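Local atomic coordinates of aminotransferase class-III (Sphaerobacter thermophilus DSM 20745, PDB entry 6K8H), a protein that belongs to the class-III aminotransferases, a family within the wider group of PLP-dependent aminotransferases, and is modelled as a two-chain assembly. Residues 103-107 and 325-329; 162-168 and 178-183; 205-209 and 240-244; 364-368 and 377-383; 398-402 and 440-445. One frame throughout, in Å; residues are numbered along the deposited sequence.

Contact 1 (103-107 and 325-329); sequences HEIAL and MVAGL
Leu107 and Met325 are brought together by their torsions: CG of Leu107 stands anti to its backbone N (chi1 -170°), and bends at chi2 (-65°) and chi3 of Met325 turn its thioether end toward the leucine. The two side chains cross at about a right angle, with Leu107 CD2 3.9 Å from Met325 CE. On the way, Met325 SD passes 3.8 Å from Glu104 CA. At the start of the pair the helices touch closely, His103 CB lying 3.7 Å from Met325 CB. The imidazole runs alongside Val326, pointing the same way, and its ND1 is 3.4 Å from Val326 CG2. Further along, Ala106 CB meets Leu329 CD2 at 3.9 Å, while the other methyl of Leu107, CD1, rests against the Gly328-Leu329 backbone. A water between the helices donates to His103 O at 2.8 Å and weakly to Met325 O. The axes of these short segments are 26° from parallel, 9.0 Å apart at closest approach. Around them, Gln90 of helix 81-91 touches His103 and Val326, and Thr35 of the second subunit packs on Glu104. These near-parallel helices of the aminotransferase fold pack on strand 120-124 of the seven-stranded sheet, Phe123 touching Leu107 and Met325.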
# COMPACT_ATOMS: atom_id res chain seq x y z
N HIS B 103 8.73 -17.35 -5.40
CA HIS B 103 7.45 -17.34 -4.69
C HIS B 103 6.40 -16.51 -5.41
O HIS B 103 5.22 -16.88 -5.46
CB HIS B 103 7.67 -16.82 -3.26
CG HIS B 103 8.76 -17.53 -2.51
ND1 HIS B 103 8.59 -18.80 -1.99
CD2 HIS B 103 10.02 -17.15 -2.20
CE1 HIS B 103 9.71 -19.17 -1.38
NE2 HIS B 103 10.59 -18.19 -1.49
N GLU B 104 6.84 -15.39 -6.01
CA GLU B 104 5.91 -14.52 -6.78
C GLU B 104 5.39 -15.32 -7.98
O GLU B 104 4.22 -15.22 -8.29
CB GLU B 104 6.60 -13.21 -7.19
CG GLU B 104 7.67 -13.37 -8.25
CD GLU B 104 8.53 -12.13 -8.46
OE1 GLU B 104 8.99 -11.55 -7.47
OE2 GLU B 104 8.72 -11.74 -9.63
N ILE B 105 6.25 -16.12 -8.60
CA ILE B 105 5.83 -16.95 -9.73
C ILE B 105 4.79 -17.96 -9.28
O ILE B 105 3.81 -18.21 -9.98
CB ILE B 105 7.03 -17.64 -10.39
CG1 ILE B 105 8.08 -16.60 -10.79
CG2 ILE B 105 6.55 -18.45 -11.61
CD1 ILE B 105 9.36 -17.21 -11.33
N ALA B 106 5.02 -18.59 -8.12
CA ALA B 106 4.10 -19.63 -7.65
C ALA B 106 2.70 -19.06 -7.42
O ALA B 106 1.69 -19.64 -7.87
CB ALA B 106 4.66 -20.26 -6.37
N LEU B 107 2.62 -17.91 -6.73
CA LEU B 107 1.30 -17.33 -6.49
C LEU B 107 0.64 -16.84 -7.78
O LEU B 107 -0.57 -17.00 -7.96
CB LEU B 107 1.37 -16.20 -5.46
CG LEU B 107 -0.00 -15.71 -4.99
CD1 LEU B 107 -0.91 -16.89 -4.59
CD2 LEU B 107 0.09 -14.72 -3.81
N MET B 325 3.88 -13.69 -0.29
CA MET B 325 3.67 -14.65 -1.38
C MET B 325 3.46 -16.06 -0.85
O MET B 325 2.58 -16.78 -1.33
CB MET B 325 4.86 -14.61 -2.35
CG MET B 325 5.03 -13.28 -3.06
SD MET B 325 3.68 -12.84 -4.19
CE MET B 325 2.61 -11.86 -3.11
N VAL B 326 4.24 -16.46 0.16
CA VAL B 326 4.12 -17.79 0.74
C VAL B 326 2.82 -17.92 1.53
O VAL B 326 2.11 -18.93 1.41
CB VAL B 326 5.37 -18.07 1.59
CG1 VAL B 326 5.13 -19.18 2.55
CG2 VAL B 326 6.57 -18.39 0.66
N ALA B 327 2.48 -16.92 2.33
CA ALA B 327 1.24 -16.97 3.09
C ALA B 327 0.03 -16.99 2.16
O ALA B 327 -0.95 -17.72 2.40
CB ALA B 327 1.16 -15.80 4.06
N GLY B 328 0.07 -16.21 1.08
CA GLY B 328 -1.00 -16.22 0.11
C GLY B 328 -1.11 -17.55 -0.63
O GLY B 328 -2.21 -18.06 -0.85
N LEU B 329 0.03 -18.12 -1.04
CA LEU B 329 0.01 -19.43 -1.69
C LEU B 329 -0.64 -20.48 -0.79
O LEU B 329 -1.48 -21.26 -1.24
CB LEU B 329 1.43 -19.85 -2.07
CG LEU B 329 1.43 -21.08 -3.00
CD1 LEU B 329 0.77 -20.72 -4.33
CD2 LEU B 329 2.83 -21.63 -3.23
O HOH W 1 4.27 -18.19 -3.23

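Contact 2 (162-168 and 178-183); sequences EVSTQSS and VATPYT
Ser164 and Thr180 come within 4.7 Å of each other, CA to CA, where the type II beta turn from Glu162 to Thr165 lies against the irregular chain of 178-183. Both pieces belong to the long loop between helices 159-162 and 188-192, and Ser164 N donates to Thr180 O at 2.8 Å (N-H...O 151°). Ser164 OG makes a second link, donating to a lone pair of Val178 O over 2.7 Å; Thr180 OG1 reaches the same oxygen from above the carbonyl plane. The turn is tightened by Thr165 OG1, which bonds to Glu162 O at 2.6 Å from the same face of that carbonyl as Thr165 N. That holds the threonine over the aromatic ring in a CH-pi contact, Thr165 CB 3.8 Å from the centroid of the Tyr182 ring and 14° off the normal. Glu162 comes to the edge of this ring instead, OE1 lying 3.5 Å from Tyr182 CD2 with the carboxylate plane turned 77° to the ring. Its OE2 forms a salt bridge with Lys136 of the second subunit, so the loop also meets the dimer partner. Thr165 touches Tyr154 of the ligand pocket, its side chain about 10 Å from the bound (5-hydroxy-4,6-dimethylpyridin-3-yl)methyl dihydrogen phosphate. Farther along, a water accepts from Ser168 N at 2.9 Å and donates to Val178 O.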
# COMPACT_ATOMS: atom_id res chain seq x y z
N GLU B 162 -12.01 7.03 -4.95
CA GLU B 162 -12.87 7.26 -3.80
C GLU B 162 -13.94 8.33 -4.03
O GLU B 162 -14.79 8.52 -3.15
CB GLU B 162 -12.01 7.61 -2.58
CG GLU B 162 -11.37 8.96 -2.66
CD GLU B 162 -10.59 9.32 -1.42
OE1 GLU B 162 -10.47 8.46 -0.52
OE2 GLU B 162 -10.10 10.46 -1.34
N VAL B 163 -13.95 9.00 -5.20
CA VAL B 163 -14.98 10.00 -5.46
C VAL B 163 -16.36 9.36 -5.32
O VAL B 163 -16.60 8.26 -5.82
CB VAL B 163 -14.79 10.62 -6.86
CG1 VAL B 163 -16.06 11.33 -7.32
CG2 VAL B 163 -13.62 11.58 -6.87
N SER B 164 -17.26 10.03 -4.59
CA SER B 164 -18.63 9.55 -4.38
C SER B 164 -18.68 8.21 -3.64
O SER B 164 -19.62 7.43 -3.82
CB SER B 164 -19.42 9.45 -5.70
OG SER B 164 -19.64 10.74 -6.25
N THR B 165 -17.68 7.91 -2.79
CA THR B 165 -17.79 6.71 -1.96
C THR B 165 -19.05 6.78 -1.09
O THR B 165 -19.74 5.77 -0.89
CB THR B 165 -16.55 6.55 -1.07
OG1 THR B 165 -15.40 6.30 -1.88
CG2 THR B 165 -16.75 5.38 -0.11
N GLN B 166 -19.36 7.96 -0.58
CA GLN B 166 -20.66 8.24 0.02
C GLN B 166 -21.45 9.08 -0.98
O GLN B 166 -21.03 10.20 -1.32
CB GLN B 166 -20.50 8.95 1.36
CG GLN B 166 -21.72 9.74 1.77
CD GLN B 166 -21.84 9.90 3.26
OE1 GLN B 166 -21.09 9.30 4.02
NE2 GLN B 166 -22.80 10.73 3.68
N SER B 167 -22.55 8.53 -1.47
CA SER B 167 -23.41 9.26 -2.39
C SER B 167 -23.90 10.56 -1.75
O SER B 167 -24.14 10.63 -0.54
CB SER B 167 -24.60 8.40 -2.82
OG SER B 167 -25.38 9.06 -3.79
N SER B 168 -24.02 11.61 -2.58
CA SER B 168 -24.76 12.81 -2.16
C SER B 168 -26.17 12.49 -1.69
O SER B 168 -26.73 13.23 -0.88
CB SER B 168 -24.77 13.83 -3.30
OG SER B 168 -25.78 13.53 -4.25
N VAL B 178 -24.13 12.49 -8.57
CA VAL B 178 -23.23 13.64 -8.38
C VAL B 178 -21.85 13.14 -7.99
O VAL B 178 -21.71 12.23 -7.16
CB VAL B 178 -23.78 14.59 -7.29
CG1 VAL B 178 -22.75 15.67 -6.93
CG2 VAL B 178 -25.09 15.23 -7.73
N ALA B 179 -20.82 13.79 -8.55
CA ALA B 179 -19.43 13.48 -8.17
C ALA B 179 -19.21 14.26 -6.88
O ALA B 179 -19.11 15.49 -6.94
CB ALA B 179 -18.49 13.92 -9.25
N THR B 180 -19.14 13.55 -5.76
CA THR B 180 -19.07 14.22 -4.44
C THR B 180 -17.75 13.89 -3.75
O THR B 180 -17.28 12.75 -3.85
CB THR B 180 -20.25 13.81 -3.55
OG1 THR B 180 -21.41 13.66 -4.36
CG2 THR B 180 -20.54 14.83 -2.47
N PRO B 181 -17.16 14.85 -3.01
CA PRO B 181 -15.88 14.58 -2.33
C PRO B 181 -16.05 13.61 -1.17
O PRO B 181 -16.99 13.71 -0.38
CB PRO B 181 -15.45 15.96 -1.83
CG PRO B 181 -16.72 16.71 -1.67
CD PRO B 181 -17.66 16.20 -2.73
N TYR B 182 -15.09 12.71 -1.05
CA TYR B 182 -15.02 11.82 0.10
C TYR B 182 -13.98 12.28 1.11
O TYR B 182 -14.09 11.95 2.30
CB TYR B 182 -14.69 10.39 -0.36
CG TYR B 182 -14.72 9.34 0.73
CD1 TYR B 182 -15.87 9.15 1.50
CD2 TYR B 182 -13.62 8.53 0.97
CE1 TYR B 182 -15.90 8.19 2.50
CE2 TYR B 182 -13.64 7.58 1.97
CZ TYR B 182 -14.79 7.41 2.73
OH TYR B 182 -14.82 6.47 3.72
N THR B 183 -12.98 13.05 0.68
CA THR B 183 -11.95 13.58 1.56
C THR B 183 -11.96 15.11 1.46
O THR B 183 -12.39 15.68 0.46
CB THR B 183 -10.58 13.00 1.19
OG1 THR B 183 -9.58 13.39 2.16
CG2 THR B 183 -10.15 13.46 -0.19
O HOH W 2 -18.12 10.72 -1.08
O HOH W 3 -23.42 10.96 -5.32
O HOH W 4 -26.01 11.47 -6.29

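Contact 3 (205-209 and 240-244); sequences TERLI and RLREI
Glu206 reaches across from helix 202-211 to Arg240 and Ile244 of helix 235-248, and its side chain carries the polar half of the contact. Its CB points toward the other helix. Glu206 CG, anti to the carbonyl carbon (chi1 -76°), lies 4.2 Å from Ile244 CD1. Beyond CG the chain runs extended to the carboxylate, where CD faces the edge of the Arg240 guanidinium in the plane of that group. Each oxygen then takes one nitrogen: Glu206 OE1 accepts from Arg240 NH2 at 2.6 Å, and Glu206 OE2 from Arg240 NE at 3.1 Å. This is a side-on, two-nitrogen salt bridge, but not a coplanar one. Both donors sit well above the carboxylate plane, and the two flat groups are 51° apart. A bend at chi3 of Arg240 turns the NE-NH2 side to the glutamate.

Under the ion pair the contact is aliphatic. The side chains of Ile209 and Leu241 cross at about a right angle, with Ile209 CD1 3.6 Å from Leu241 CD1, and Ile209 CG2 lies 3.9 Å from Ile244 CD1. The helix segments run 15° from parallel with axes 10.8 Å apart, a gap bridged by long side chains. Both helices lie against strand 146-150, where Phe150 touches Thr205 and Leu241; helix 235-248 is the helix of a beta-alpha-beta crossover between strands 216-221 and 251-255. The chemistry thus divides into a charged clasp beside an apolar layer, and the paired charges probably neutralise each other where Arg240 is exposed.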
# COMPACT_ATOMS: atom_id res chain seq x y z
N THR B 205 -26.45 4.18 -16.85
CA THR B 205 -25.06 3.79 -17.05
C THR B 205 -24.65 3.91 -18.51
O THR B 205 -23.61 4.50 -18.84
CB THR B 205 -24.85 2.35 -16.55
OG1 THR B 205 -24.94 2.32 -15.11
CG2 THR B 205 -23.52 1.79 -16.99
N GLU B 206 -25.49 3.38 -19.42
CA GLU B 206 -25.18 3.45 -20.84
C GLU B 206 -25.19 4.88 -21.34
O GLU B 206 -24.30 5.28 -22.11
CB GLU B 206 -26.18 2.59 -21.63
CG GLU B 206 -25.91 1.10 -21.53
CD GLU B 206 -26.75 0.27 -22.48
OE1 GLU B 206 -27.84 0.74 -22.88
OE2 GLU B 206 -26.32 -0.85 -22.83
N ARG B 207 -26.18 5.68 -20.92
CA ARG B 207 -26.23 7.06 -21.41
C ARG B 207 -24.99 7.85 -20.98
O ARG B 207 -24.43 8.62 -21.77
CB ARG B 207 -27.51 7.74 -20.91
CG ARG B 207 -28.81 7.26 -21.57
CD ARG B 207 -30.01 8.06 -21.03
NE ARG B 207 -30.50 7.53 -19.76
CZ ARG B 207 -30.96 8.26 -18.74
NH1 ARG B 207 -30.98 9.59 -18.83
NH2 ARG B 207 -31.38 7.67 -17.62
N LEU B 208 -24.53 7.64 -19.74
CA LEU B 208 -23.34 8.34 -19.27
C LEU B 208 -22.08 7.87 -19.98
O LEU B 208 -21.22 8.69 -20.34
CB LEU B 208 -23.21 8.19 -17.76
CG LEU B 208 -24.09 9.15 -16.97
CD1 LEU B 208 -24.23 8.68 -15.52
CD2 LEU B 208 -23.52 10.56 -17.02
N ILE B 209 -21.93 6.56 -20.18
CA ILE B 209 -20.72 6.07 -20.89
C ILE B 209 -20.72 6.60 -22.34
O ILE B 209 -19.68 7.08 -22.80
CB ILE B 209 -20.62 4.54 -20.81
CG1 ILE B 209 -20.27 4.11 -19.39
CG2 ILE B 209 -19.61 4.02 -21.83
CD1 ILE B 209 -20.47 2.65 -19.11
N ARG B 240 -24.45 -5.99 -20.56
CA ARG B 240 -24.50 -4.79 -21.40
C ARG B 240 -23.36 -3.84 -21.10
O ARG B 240 -22.85 -3.17 -22.01
CB ARG B 240 -25.85 -4.11 -21.23
CG ARG B 240 -26.97 -4.90 -21.89
CD ARG B 240 -28.35 -4.36 -21.55
NE ARG B 240 -28.46 -2.93 -21.86
CZ ARG B 240 -29.62 -2.28 -21.91
NH1 ARG B 240 -30.76 -2.92 -21.67
NH2 ARG B 240 -29.63 -0.98 -22.18
N LEU B 241 -22.93 -3.76 -19.83
CA LEU B 241 -21.75 -2.98 -19.49
C LEU B 241 -20.52 -3.52 -20.21
O LEU B 241 -19.71 -2.75 -20.75
CB LEU B 241 -21.53 -2.96 -17.97
CG LEU B 241 -20.29 -2.19 -17.46
CD1 LEU B 241 -20.37 -0.72 -17.85
CD2 LEU B 241 -20.12 -2.35 -15.94
N ARG B 242 -20.37 -4.86 -20.22
CA ARG B 242 -19.25 -5.45 -20.95
C ARG B 242 -19.32 -5.11 -22.44
O ARG B 242 -18.30 -4.75 -23.05
CB ARG B 242 -19.22 -6.97 -20.73
CG ARG B 242 -18.24 -7.73 -21.64
CD ARG B 242 -16.77 -7.54 -21.22
NE ARG B 242 -16.25 -6.25 -21.65
CZ ARG B 242 -14.98 -5.86 -21.52
NH1 ARG B 242 -14.08 -6.67 -20.97
NH2 ARG B 242 -14.61 -4.66 -21.94
N GLU B 243 -20.52 -5.17 -23.02
CA GLU B 243 -20.64 -4.89 -24.46
C GLU B 243 -20.28 -3.44 -24.78
O GLU B 243 -19.54 -3.17 -25.73
CB GLU B 243 -22.05 -5.20 -24.96
CG GLU B 243 -22.41 -6.68 -24.93
CD GLU B 243 -22.08 -7.39 -26.23
OE1 GLU B 243 -20.97 -7.17 -26.77
OE2 GLU B 243 -22.94 -8.17 -26.72
N ILE B 244 -20.79 -2.50 -23.99
CA ILE B 244 -20.58 -1.10 -24.36
C ILE B 244 -19.13 -0.69 -24.12
O ILE B 244 -18.56 0.08 -24.91
CB ILE B 244 -21.57 -0.16 -23.63
CG1 ILE B 244 -21.43 1.27 -24.16
CG2 ILE B 244 -21.36 -0.19 -22.12
CD1 ILE B 244 -22.52 2.21 -23.70

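Contact 4 (364-368 and 377-383); sequences PGQVT and HLHQRPL
Gln366 and His377 form an antiparallel hydrogen-bonded pair, each N donating to the other's O at 2.9 Å. The side chain of Gln366 adds a second grip. With CG held between its backbone N and carbonyl carbon (chi1 57°), the chain extends toward the returning loop, and Gln366 NE2 donates to Arg381 O at 2.8 Å (N-H...O 163°), almost in the amide plane. The same nitrogen reaches His379 O at 3.1 Å from above that carbonyl's plane. On the other side of the amide, a water donates to Gln366 OE1 at 2.7 Å and accepts from Leu383 N, fixing which way the group is flipped.

The loop that offers these carbonyls is itself pinned. Arg381 N donates to His379 ND1 at 3.0 Å in the ring plane, and Arg381 NH2 lies over one face of that imidazole, while Glu395 holds the guanidinium by a salt bridge. Leu383 CD1 covers a face of the His377 ring, and Thr368 OG1, bonded to Gly229 O, stands at the edge of the same His377 ring. Together this closes the open end of a beta hairpin, strands 366-370 and 373-377, in the small three-stranded antiparallel sheet that strand 418-420 completes.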
# COMPACT_ATOMS: atom_id res chain seq x y z
N PRO B 364 -39.63 -6.84 10.02
CA PRO B 364 -39.32 -6.80 8.59
C PRO B 364 -37.81 -6.80 8.35
O PRO B 364 -37.04 -6.17 9.07
CB PRO B 364 -39.96 -5.49 8.13
CG PRO B 364 -41.05 -5.22 9.13
CD PRO B 364 -40.51 -5.73 10.43
N GLY B 365 -37.40 -7.57 7.36
CA GLY B 365 -35.98 -7.61 7.03
C GLY B 365 -35.73 -8.59 5.91
O GLY B 365 -36.64 -9.27 5.42
N GLN B 366 -34.46 -8.67 5.54
CA GLN B 366 -34.04 -9.55 4.46
C GLN B 366 -32.56 -9.82 4.67
O GLN B 366 -31.90 -9.14 5.45
CB GLN B 366 -34.32 -8.95 3.08
CG GLN B 366 -33.66 -7.59 2.89
CD GLN B 366 -34.11 -6.87 1.64
OE1 GLN B 366 -34.07 -7.44 0.54
NE2 GLN B 366 -34.52 -5.61 1.79
N VAL B 367 -32.07 -10.85 4.02
CA VAL B 367 -30.66 -11.20 4.10
C VAL B 367 -30.16 -11.42 2.68
O VAL B 367 -30.72 -12.25 1.95
CB VAL B 367 -30.40 -12.44 4.97
CG1 VAL B 367 -28.90 -12.58 5.21
CG2 VAL B 367 -31.14 -12.33 6.30
N THR B 368 -29.12 -10.69 2.30
CA THR B 368 -28.45 -10.92 1.03
C THR B 368 -27.14 -11.64 1.29
O THR B 368 -26.64 -11.67 2.42
CB THR B 368 -28.20 -9.61 0.26
OG1 THR B 368 -27.38 -8.72 1.04
CG2 THR B 368 -29.51 -8.93 -0.08
N HIS B 377 -30.35 -7.06 6.70
CA HIS B 377 -31.04 -5.80 6.49
C HIS B 377 -32.31 -5.79 7.33
O HIS B 377 -33.06 -6.78 7.31
CB HIS B 377 -31.41 -5.64 5.02
CG HIS B 377 -30.25 -5.82 4.09
ND1 HIS B 377 -29.31 -4.83 3.87
CD2 HIS B 377 -29.88 -6.86 3.31
CE1 HIS B 377 -28.42 -5.26 2.99
NE2 HIS B 377 -28.74 -6.50 2.64
N LEU B 378 -32.55 -4.69 8.04
CA LEU B 378 -33.73 -4.56 8.89
C LEU B 378 -34.82 -3.73 8.21
O LEU B 378 -35.51 -2.92 8.84
CB LEU B 378 -33.35 -4.00 10.25
CG LEU B 378 -32.32 -4.93 10.91
CD1 LEU B 378 -32.07 -4.53 12.35
CD2 LEU B 378 -32.76 -6.39 10.84
N HIS B 379 -34.95 -3.92 6.90
CA HIS B 379 -35.99 -3.32 6.09
C HIS B 379 -36.27 -4.27 4.93
O HIS B 379 -35.55 -5.25 4.73
CB HIS B 379 -35.60 -1.93 5.59
CG HIS B 379 -34.42 -1.97 4.67
ND1 HIS B 379 -34.51 -2.39 3.36
CD2 HIS B 379 -33.12 -1.65 4.87
CE1 HIS B 379 -33.32 -2.33 2.79
NE2 HIS B 379 -32.46 -1.89 3.68
N GLN B 380 -37.33 -3.99 4.18
CA GLN B 380 -37.70 -4.82 3.05
C GLN B 380 -37.72 -4.03 1.75
O GLN B 380 -38.50 -4.32 0.84
CB GLN B 380 -39.04 -5.51 3.31
CG GLN B 380 -38.87 -6.71 4.26
CD GLN B 380 -40.17 -7.39 4.64
OE1 GLN B 380 -41.23 -6.76 4.71
NE2 GLN B 380 -40.09 -8.68 4.91
N ARG B 381 -36.83 -3.02 1.63
CA ARG B 381 -36.71 -2.30 0.37
C ARG B 381 -35.93 -3.12 -0.65
O ARG B 381 -34.94 -3.78 -0.29
CB ARG B 381 -36.03 -0.96 0.58
CG ARG B 381 -36.80 -0.04 1.51
CD ARG B 381 -36.18 1.36 1.59
NE ARG B 381 -34.87 1.34 2.21
CZ ARG B 381 -34.66 1.36 3.52
NH1 ARG B 381 -35.69 1.38 4.36
NH2 ARG B 381 -33.42 1.37 3.99
N PRO B 382 -36.34 -3.09 -1.92
CA PRO B 382 -35.58 -3.80 -2.96
C PRO B 382 -34.24 -3.11 -3.20
O PRO B 382 -34.18 -1.97 -3.67
CB PRO B 382 -36.48 -3.70 -4.19
CG PRO B 382 -37.35 -2.49 -3.94
CD PRO B 382 -37.46 -2.31 -2.46
N LEU B 383 -33.15 -3.82 -2.89
CA LEU B 383 -31.82 -3.25 -3.02
C LEU B 383 -31.36 -3.16 -4.47
O LEU B 383 -30.30 -2.55 -4.73
CB LEU B 383 -30.84 -4.09 -2.20
CG LEU B 383 -31.17 -4.02 -0.71
CD1 LEU B 383 -30.68 -5.26 0.02
CD2 LEU B 383 -30.55 -2.74 -0.14
O HOH W 5 -37.27 -3.85 10.43
O HOH W 6 -33.59 -6.67 -2.04

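Contact 5 (398-402 and 440-445); sequences FVGRV and ALQDAR
Ala444 is the bump at the middle of this contact, and Phe398, Arg401 and Val402 shape the hollow that takes it. Its CB sits 3.7 Å from Arg401 CB and the same 3.7 Å from Val402 CG2. The Phe398 ring closes the third side as a CH-pi partner, its centroid 4.3 Å from the Ala444 methyl, which lies over the ring face 26° off the normal. Phe398 can do this because its CG is anti to the backbone N (chi1 -167°), which carries the ring toward helix 427-445. There the ring becomes a bump in turn. Arg445 CG meets its edge in plane, 3.8 Å from Phe398 CZ, and Leu441 CD1 comes in obliquely, 3.9 Å from Phe398 CE2; the ring end thus meets two residues of helix 427-445. A turn earlier on that helix, the methyl of Ala440 fits against Val402 O at 3.8 Å. Small residues at 440 and 444 probably help the segment axes approach to 8.7 Å, crossing at 130°. Behind the seam, Leu441 also packs on Val357, Leu358 and Ala361, which ties helix 427-445 to helix 337-361 as well.

At the outer edge, the extended Arg401 chain lays its CD beside Ala444 O, and a water accepts from Arg401 NH1 at 2.8 Å and donates weakly to Asp443 O, while the Asp443 carboxylate is taken by Arg409. Direct contact between the segments is therefore van der Waals and CH-pi, depending on shape, with polar groups joined only through water at its margin.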
# COMPACT_ATOMS: atom_id res chain seq x y z
N PHE B 398 -31.66 1.48 15.22
CA PHE B 398 -32.09 0.10 15.49
C PHE B 398 -30.99 -0.91 15.15
O PHE B 398 -30.70 -1.83 15.94
CB PHE B 398 -33.37 -0.20 14.71
CG PHE B 398 -34.07 -1.45 15.14
CD1 PHE B 398 -34.83 -1.49 16.31
CD2 PHE B 398 -33.95 -2.61 14.40
CE1 PHE B 398 -35.47 -2.65 16.71
CE2 PHE B 398 -34.58 -3.79 14.80
CZ PHE B 398 -35.34 -3.81 15.95
N VAL B 399 -30.36 -0.76 13.98
CA VAL B 399 -29.23 -1.60 13.61
C VAL B 399 -28.11 -1.46 14.64
O VAL B 399 -27.45 -2.44 14.99
CB VAL B 399 -28.74 -1.24 12.19
CG1 VAL B 399 -27.39 -1.89 11.89
CG2 VAL B 399 -29.77 -1.67 11.15
N GLY B 400 -27.88 -0.24 15.14
CA GLY B 400 -26.87 -0.04 16.17
C GLY B 400 -27.19 -0.78 17.45
O GLY B 400 -26.30 -1.33 18.10
N ARG B 401 -28.47 -0.79 17.84
CA ARG B 401 -28.86 -1.59 19.00
C ARG B 401 -28.58 -3.08 18.77
O ARG B 401 -28.03 -3.77 19.64
CB ARG B 401 -30.34 -1.38 19.34
CG ARG B 401 -30.64 -0.08 20.08
CD ARG B 401 -32.12 -0.01 20.57
NE ARG B 401 -32.33 1.15 21.43
CZ ARG B 401 -31.96 1.21 22.71
NH1 ARG B 401 -31.37 0.16 23.28
NH2 ARG B 401 -32.18 2.31 23.43
N VAL B 402 -28.93 -3.59 17.58
CA VAL B 402 -28.69 -5.01 17.30
C VAL B 402 -27.20 -5.31 17.33
O VAL B 402 -26.76 -6.32 17.90
CB VAL B 402 -29.33 -5.40 15.95
CG1 VAL B 402 -28.93 -6.83 15.55
CG2 VAL B 402 -30.84 -5.28 16.02
N ALA B 440 -30.41 -10.70 20.28
CA ALA B 440 -30.08 -9.29 20.06
C ALA B 440 -31.28 -8.52 19.52
O ALA B 440 -31.48 -7.35 19.85
CB ALA B 440 -28.91 -9.17 19.08
N LEU B 441 -32.07 -9.15 18.65
CA LEU B 441 -33.29 -8.53 18.16
C LEU B 441 -34.26 -8.26 19.32
O LEU B 441 -34.82 -7.16 19.44
CB LEU B 441 -33.92 -9.42 17.10
CG LEU B 441 -34.89 -8.90 16.04
CD1 LEU B 441 -34.33 -7.67 15.35
CD2 LEU B 441 -35.17 -10.03 15.04
N GLN B 442 -34.39 -9.24 20.22
CA GLN B 442 -35.30 -9.04 21.38
C GLN B 442 -34.77 -7.85 22.20
O GLN B 442 -35.57 -6.95 22.50
CB GLN B 442 -35.37 -10.33 22.19
CG GLN B 442 -36.12 -11.44 21.46
CD GLN B 442 -35.92 -12.80 22.09
OE1 GLN B 442 -35.39 -12.92 23.19
NE2 GLN B 442 -36.35 -13.83 21.38
N ASP B 443 -33.47 -7.81 22.46
CA ASP B 443 -32.87 -6.69 23.18
C ASP B 443 -33.18 -5.36 22.51
O ASP B 443 -33.59 -4.40 23.17
CB ASP B 443 -31.36 -6.86 23.25
CG ASP B 443 -30.94 -7.98 24.15
OD1 ASP B 443 -31.79 -8.62 24.82
OD2 ASP B 443 -29.73 -8.20 24.19
N ALA B 444 -32.98 -5.29 21.19
CA ALA B 444 -33.15 -4.02 20.49
C ALA B 444 -34.59 -3.55 20.56
O ALA B 444 -34.84 -2.34 20.53
CB ALA B 444 -32.71 -4.17 19.02
N ARG B 445 -35.53 -4.48 20.72
CA ARG B 445 -36.97 -4.12 20.80
C ARG B 445 -37.42 -3.96 22.26
O ARG B 445 -38.56 -3.56 22.47
CB ARG B 445 -37.83 -5.16 20.08
CG ARG B 445 -37.40 -5.45 18.65
CD ARG B 445 -38.07 -6.70 18.13
NE ARG B 445 -39.49 -6.50 17.93
CZ ARG B 445 -40.38 -7.48 17.85
NH1 ARG B 445 -39.99 -8.74 17.96
NH2 ARG B 445 -41.65 -7.20 17.66
O HOH W 7 -30.73 -2.51 22.69

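Contact 1 closes the widest loop, joining helix 102-114 to helix 322-334, with strands of the seven-stranded sheet between them. Two further contacts nest inside that loop, one after the other. Contact 2 pinches a short loop between strands 146-150 and 194-197, and contact 3 pairs helices beside the same sheet. After contact 1 has closed, contact 4 ties the base of the small-sheet hairpin, and contact 5 then joins helices 393-408 and 427-445. None cross. Contacts 4 and 5 touch: Leu378 CD1 lies 3.4 Å from Phe398 CD2, pinning the small sheet to the C-terminal helices. Contacts 1 and 2 sit on opposite sides of the chain's centre, yet both reach the second subunit.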